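ApeI dehydratase-like domain-containing protein (Pectobacterium atrosepticum, PDB 3ESI) is of uncharacterised function but, as a hot-dog-fold member of the ApeI dehydratase-like family, probably acts on acyl thioester substrates. Local coordinates at residues 55-64 with 86-97. Numbering follows the deposited sequence.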
loop_
_atom_site.group_PDB
_atom_site.type_symbol
_atom_site.label_atom_id
_atom_site.label_comp_id
_atom_site.label_asym_id
_atom_site.label_seq_id
_atom_site.Cartn_x
_atom_site.Cartn_y
_atom_site.Cartn_z
ATOM N N TYR A 55 -23.482 -0.107 6.337
ATOM C CA TYR A 55 -24.430 -0.798 7.192
ATOM C C TYR A 55 -24.901 0.070 8.345
ATOM O O TYR A 55 -26.084 0.075 8.682
ATOM C CB TYR A 55 -23.822 -2.104 7.725
ATOM C CG TYR A 55 -23.690 -3.146 6.641
ATOM C CD1 TYR A 55 -24.809 -3.563 5.925
ATOM C CD2 TYR A 55 -22.450 -3.683 6.295
ATOM C CE1 TYR A 55 -24.707 -4.483 4.889
ATOM C CE2 TYR A 55 -22.332 -4.611 5.251
ATOM C CZ TYR A 55 -23.470 -5.002 4.552
ATOM O OH TYR A 55 -23.386 -5.888 3.498
ATOM N N ALA A 56 -23.988 0.829 8.938
ATOM C CA ALA A 56 -24.358 1.679 10.064
ATOM C C ALA A 56 -25.386 2.761 9.724
ATOM O O ALA A 56 -26.236 3.081 10.554
ATOM C CB ALA A 56 -23.110 2.313 10.682
ATOM N N THR A 57 -25.332 3.322 8.518
ATOM C CA THR A 57 -26.289 4.370 8.166
ATOM C C THR A 57 -27.535 3.893 7.436
ATOM O O THR A 57 -28.462 4.669 7.225
ATOM C CB THR A 57 -25.641 5.507 7.330
ATOM O OG1 THR A 57 -25.096 4.979 6.114
ATOM C CG2 THR A 57 -24.553 6.192 8.132
ATOM N N THR A 58 -27.575 2.631 7.035
ATOM C CA THR A 58 -28.773 2.142 6.365
ATOM C C THR A 58 -29.631 1.350 7.353
ATOM O O THR A 58 -30.811 1.109 7.106
ATOM C CB THR A 58 -28.432 1.238 5.160
ATOM O OG1 THR A 58 -27.619 0.147 5.598
ATOM C CG2 THR A 58 -27.697 2.033 4.085
ATOM N N VAL A 59 -29.035 0.976 8.484
ATOM C CA VAL A 59 -29.734 0.184 9.489
ATOM C C VAL A 59 -29.832 0.793 10.897
ATOM O O VAL A 59 -30.741 0.452 11.650
ATOM C CB VAL A 59 -29.089 -1.227 9.604
ATOM C CG1 VAL A 59 -29.808 -2.057 10.643
ATOM C CG2 VAL A 59 -29.127 -1.929 8.256
ATOM N N LEU A 60 -28.916 1.680 11.271
ATOM C CA LEU A 60 -28.981 2.258 12.606
ATOM C C LEU A 60 -29.151 3.774 12.656
ATOM O O LEU A 60 -30.035 4.276 13.344
ATOM C CB LEU A 60 -27.748 1.849 13.414
ATOM C CG LEU A 60 -27.555 0.343 13.613
ATOM C CD1 LEU A 60 -26.332 0.092 14.490
ATOM C CD2 LEU A 60 -28.802 -0.263 14.252
ATOM N N ALA A 61 -28.306 4.500 11.932
ATOM C CA ALA A 61 -28.360 5.957 11.927
ATOM C C ALA A 61 -28.660 6.485 10.537
ATOM O O ALA A 61 -27.806 7.089 9.893
ATOM C CB ALA A 61 -27.039 6.510 12.424
ATOM N N GLN A 62 -29.889 6.264 10.093
ATOM C CA GLN A 62 -30.329 6.678 8.768
ATOM C C GLN A 62 -30.038 8.131 8.377
ATOM O O GLN A 62 -29.623 8.409 7.241
ATOM C CB GLN A 62 -31.827 6.388 8.606
ATOM C CG GLN A 62 -32.165 4.906 8.380
ATOM C CD GLN A 62 -31.890 4.020 9.592
ATOM O OE1 GLN A 62 -31.964 2.793 9.497
ATOM N NE2 GLN A 62 -31.583 4.636 10.738
ATOM N N GLY A 63 -30.244 9.060 9.303
ATOM C CA GLY A 63 -29.999 10.451 8.972
ATOM C C GLY A 63 -28.641 10.986 9.384
ATOM O O GLY A 63 -28.495 12.189 9.612
ATOM N N TRP A 64 -27.643 10.112 9.477
ATOM C CA TRP A 64 -26.308 10.548 9.872
ATOM C C TRP A 64 -25.220 10.190 8.864
ATOM O O TRP A 64 -25.443 9.429 7.923
ATOM C CB TRP A 64 -25.950 9.950 11.229
ATOM C CG TRP A 64 -26.922 10.295 12.320
ATOM C CD1 TRP A 64 -28.261 9.992 12.362
ATOM C CD2 TRP A 64 -26.630 10.994 13.538
ATOM N NE1 TRP A 64 -28.815 10.463 13.533
ATOM C CE2 TRP A 64 -27.839 11.081 14.273
ATOM C CE3 TRP A 64 -25.466 11.556 14.081
ATOM C CZ2 TRP A 64 -27.915 11.708 15.528
ATOM C CZ3 TRP A 64 -25.542 12.182 15.332
ATOM C CH2 TRP A 64 -26.760 12.251 16.038
ATOM N N LEU A 86 -19.755 -9.016 11.913
ATOM C CA LEU A 86 -19.634 -7.582 12.065
ATOM C C LEU A 86 -20.659 -7.114 13.088
ATOM O O LEU A 86 -21.861 -7.291 12.895
ATOM C CB LEU A 86 -19.897 -6.870 10.734
ATOM C CG LEU A 86 -19.953 -5.340 10.882
ATOM C CD1 LEU A 86 -18.598 -4.848 11.364
ATOM C CD2 LEU A 86 -20.315 -4.657 9.555
ATOM N N VAL A 87 -20.182 -6.533 14.180
ATOM C CA VAL A 87 -21.072 -6.009 15.212
ATOM C C VAL A 87 -20.977 -4.478 15.222
ATOM O O VAL A 87 -19.882 -3.917 15.348
ATOM C CB VAL A 87 -20.689 -6.539 16.630
ATOM C CG1 VAL A 87 -21.638 -5.971 17.676
ATOM C CG2 VAL A 87 -20.738 -8.062 16.663
ATOM N N LEU A 88 -22.127 -3.822 15.074
ATOM C CA LEU A 88 -22.232 -2.360 15.079
ATOM C C LEU A 88 -23.109 -1.911 16.248
ATOM O O LEU A 88 -24.243 -2.381 16.384
ATOM C CB LEU A 88 -22.894 -1.857 13.793
ATOM C CG LEU A 88 -22.106 -1.619 12.508
ATOM C CD1 LEU A 88 -21.063 -2.694 12.318
ATOM C CD2 LEU A 88 -23.085 -1.582 11.339
ATOM N N ILE A 89 -22.596 -0.993 17.071
ATOM C CA ILE A 89 -23.348 -0.458 18.210
ATOM C C ILE A 89 -23.410 1.065 18.084
ATOM O O ILE A 89 -22.372 1.727 18.026
ATOM C CB ILE A 89 -22.664 -0.808 19.550
ATOM C CG1 ILE A 89 -22.599 -2.331 19.726
ATOM C CG2 ILE A 89 -23.428 -0.170 20.701
ATOM C CD1 ILE A 89 -21.715 -2.784 20.874
ATOM N N TRP A 90 -24.613 1.627 18.035
ATOM C CA TRP A 90 -24.734 3.073 17.907
ATOM C C TRP A 90 -25.428 3.770 19.058
ATOM O O TRP A 90 -26.593 3.500 19.358
ATOM C CB TRP A 90 -25.453 3.462 16.617
ATOM C CG TRP A 90 -25.479 4.954 16.419
ATOM C CD1 TRP A 90 -24.402 5.806 16.428
ATOM C CD2 TRP A 90 -26.627 5.765 16.175
ATOM N NE1 TRP A 90 -24.816 7.097 16.202
ATOM C CE2 TRP A 90 -26.177 7.101 16.044
ATOM C CE3 TRP A 90 -27.992 5.495 16.051
ATOM C CZ2 TRP A 90 -27.047 8.162 15.800
ATOM C CZ3 TRP A 90 -28.862 6.549 15.807
ATOM C CH2 TRP A 90 -28.385 7.870 15.684
ATOM N N HIS A 91 -24.701 4.699 19.668
ATOM C CA HIS A 91 -25.189 5.488 20.796
ATOM C C HIS A 91 -25.461 6.912 20.300
ATOM O O HIS A 91 -24.567 7.750 20.294
ATOM C CB HIS A 91 -24.120 5.493 21.896
ATOM C CG HIS A 91 -24.603 6.000 23.218
ATOM N ND1 HIS A 91 -23.941 5.736 24.398
ATOM C CD2 HIS A 91 -25.675 6.757 23.547
ATOM C CE1 HIS A 91 -24.586 6.308 25.397
ATOM N NE2 HIS A 91 -25.642 6.934 24.908
ATOM N N ALA A 92 -26.692 7.176 19.872
ATOM C CA ALA A 92 -27.063 8.491 19.358
ATOM C C ALA A 92 -26.792 9.619 20.356
ATOM O O ALA A 92 -26.685 10.792 19.976
ATOM C CB ALA A 92 -28.522 8.493 18.956
ATOM N N GLY A 93 -26.697 9.267 21.632
ATOM C CA GLY A 93 -26.423 10.274 22.635
ATOM C C GLY A 93 -25.041 10.850 22.395
ATOM O O GLY A 93 -24.907 12.003 21.972
ATOM N N LYS A 94 -24.014 10.042 22.653
ATOM C CA LYS A 94 -22.627 10.458 22.464
ATOM C C LYS A 94 -22.278 10.543 20.976
ATOM O O LYS A 94 -21.153 10.891 20.608
ATOM C CB LYS A 94 -21.679 9.463 23.134
ATOM C CG LYS A 94 -22.001 9.150 24.574
ATOM C CD LYS A 94 -21.183 7.961 25.042
ATOM C CE LYS A 94 -21.631 7.477 26.408
ATOM N NZ LYS A 94 -20.972 6.187 26.760
ATOM N N GLN A 95 -23.245 10.225 20.123
ATOM C CA GLN A 95 -23.016 10.250 18.685
ATOM C C GLN A 95 -21.797 9.393 18.300
ATOM O O GLN A 95 -21.022 9.747 17.409
ATOM C CB GLN A 95 -22.825 11.693 18.226
ATOM C CG GLN A 95 -24.078 12.543 18.361
ATOM C CD GLN A 95 -23.881 13.954 17.835
ATOM O OE1 GLN A 95 -24.846 14.684 17.594
ATOM N NE2 GLN A 95 -22.627 14.346 17.660
ATOM N N SER A 96 -21.645 8.258 18.981
ATOM C CA SER A 96 -20.539 7.345 18.733
ATOM C C SER A 96 -20.981 5.997 18.183
ATOM O O SER A 96 -21.895 5.356 18.702
ATOM C CB SER A 96 -19.732 7.118 20.013
ATOM O OG SER A 96 -18.890 8.225 20.281
ATOM N N LEU A 97 -20.305 5.575 17.125
ATOM C CA LEU A 97 -20.591 4.311 16.484
ATOM C C LEU A 97 -19.410 3.413 16.759
ATOM O O LEU A 97 -18.274 3.738 16.414
ATOM C CB LEU A 97 -20.770 4.521 14.981
ATOM C CG LEU A 97 -21.088 3.335 14.066
ATOM C CD1 LEU A 97 -19.885 2.424 13.970
ATOM C CD2 LEU A 97 -22.295 2.579 14.592
#
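W90 and W64 meet as a T-shaped pair: the edge of the six-membered ring of W90 points at a face of the five-membered ring of W64, with the planes at 72° and W90 CZ2 3.4 Å from W64 CE2. W90 CG lies anti to the backbone N (chi1 -175°), which carries the long indole off strand 83-91 toward A61 and W64. A CH-pi contact fills one face of W90: A61 CB stands almost on the ring normal, 3.5 Å from the centroid of the six-membered ring, where a small methyl suits a place so near the backbone. A92 CA, from the same segment as W90, lies toward the rim of the opposite face, so both faces have a neighbour. At the far rim of W64, Q95 brings CG and OE1 each to 3.4 Å from W64 CZ3; its extended chain lends the ring an aliphatic carbon, and the amide stands nearly perpendicular to the indole at a partly exposed side.

The rest is mostly apolar packing, and no hydrogen bond joins the segments. Branched leucines fill the helix-sheet interface. L88 CD2 reaches A56 N (3.5 Å) and also meets Y55 CB at 3.7 Å, while Y55 CD2 touches L86 CD2 at 4.0 Å. The short side chain of A56 admits this close approach and rests against L97 CD2 from the neighbouring strand. L60 CD1 touches L88 CB and L88 O (3.8 Å to the oxygen) and approaches W90 CB, bridging two alternate strand residues.

L60 N and A61 N both donate to A56 O, and a type I turn, A61 to W64, then leads into strand 64-74. The opposing hairpin has a G1 beta bulge at H91, Q95 and S96. Packing helix 45-59 across the antiparallel sheet in this way is characteristic of the hot-dog fold, consistent with the ApeI dehydratase family.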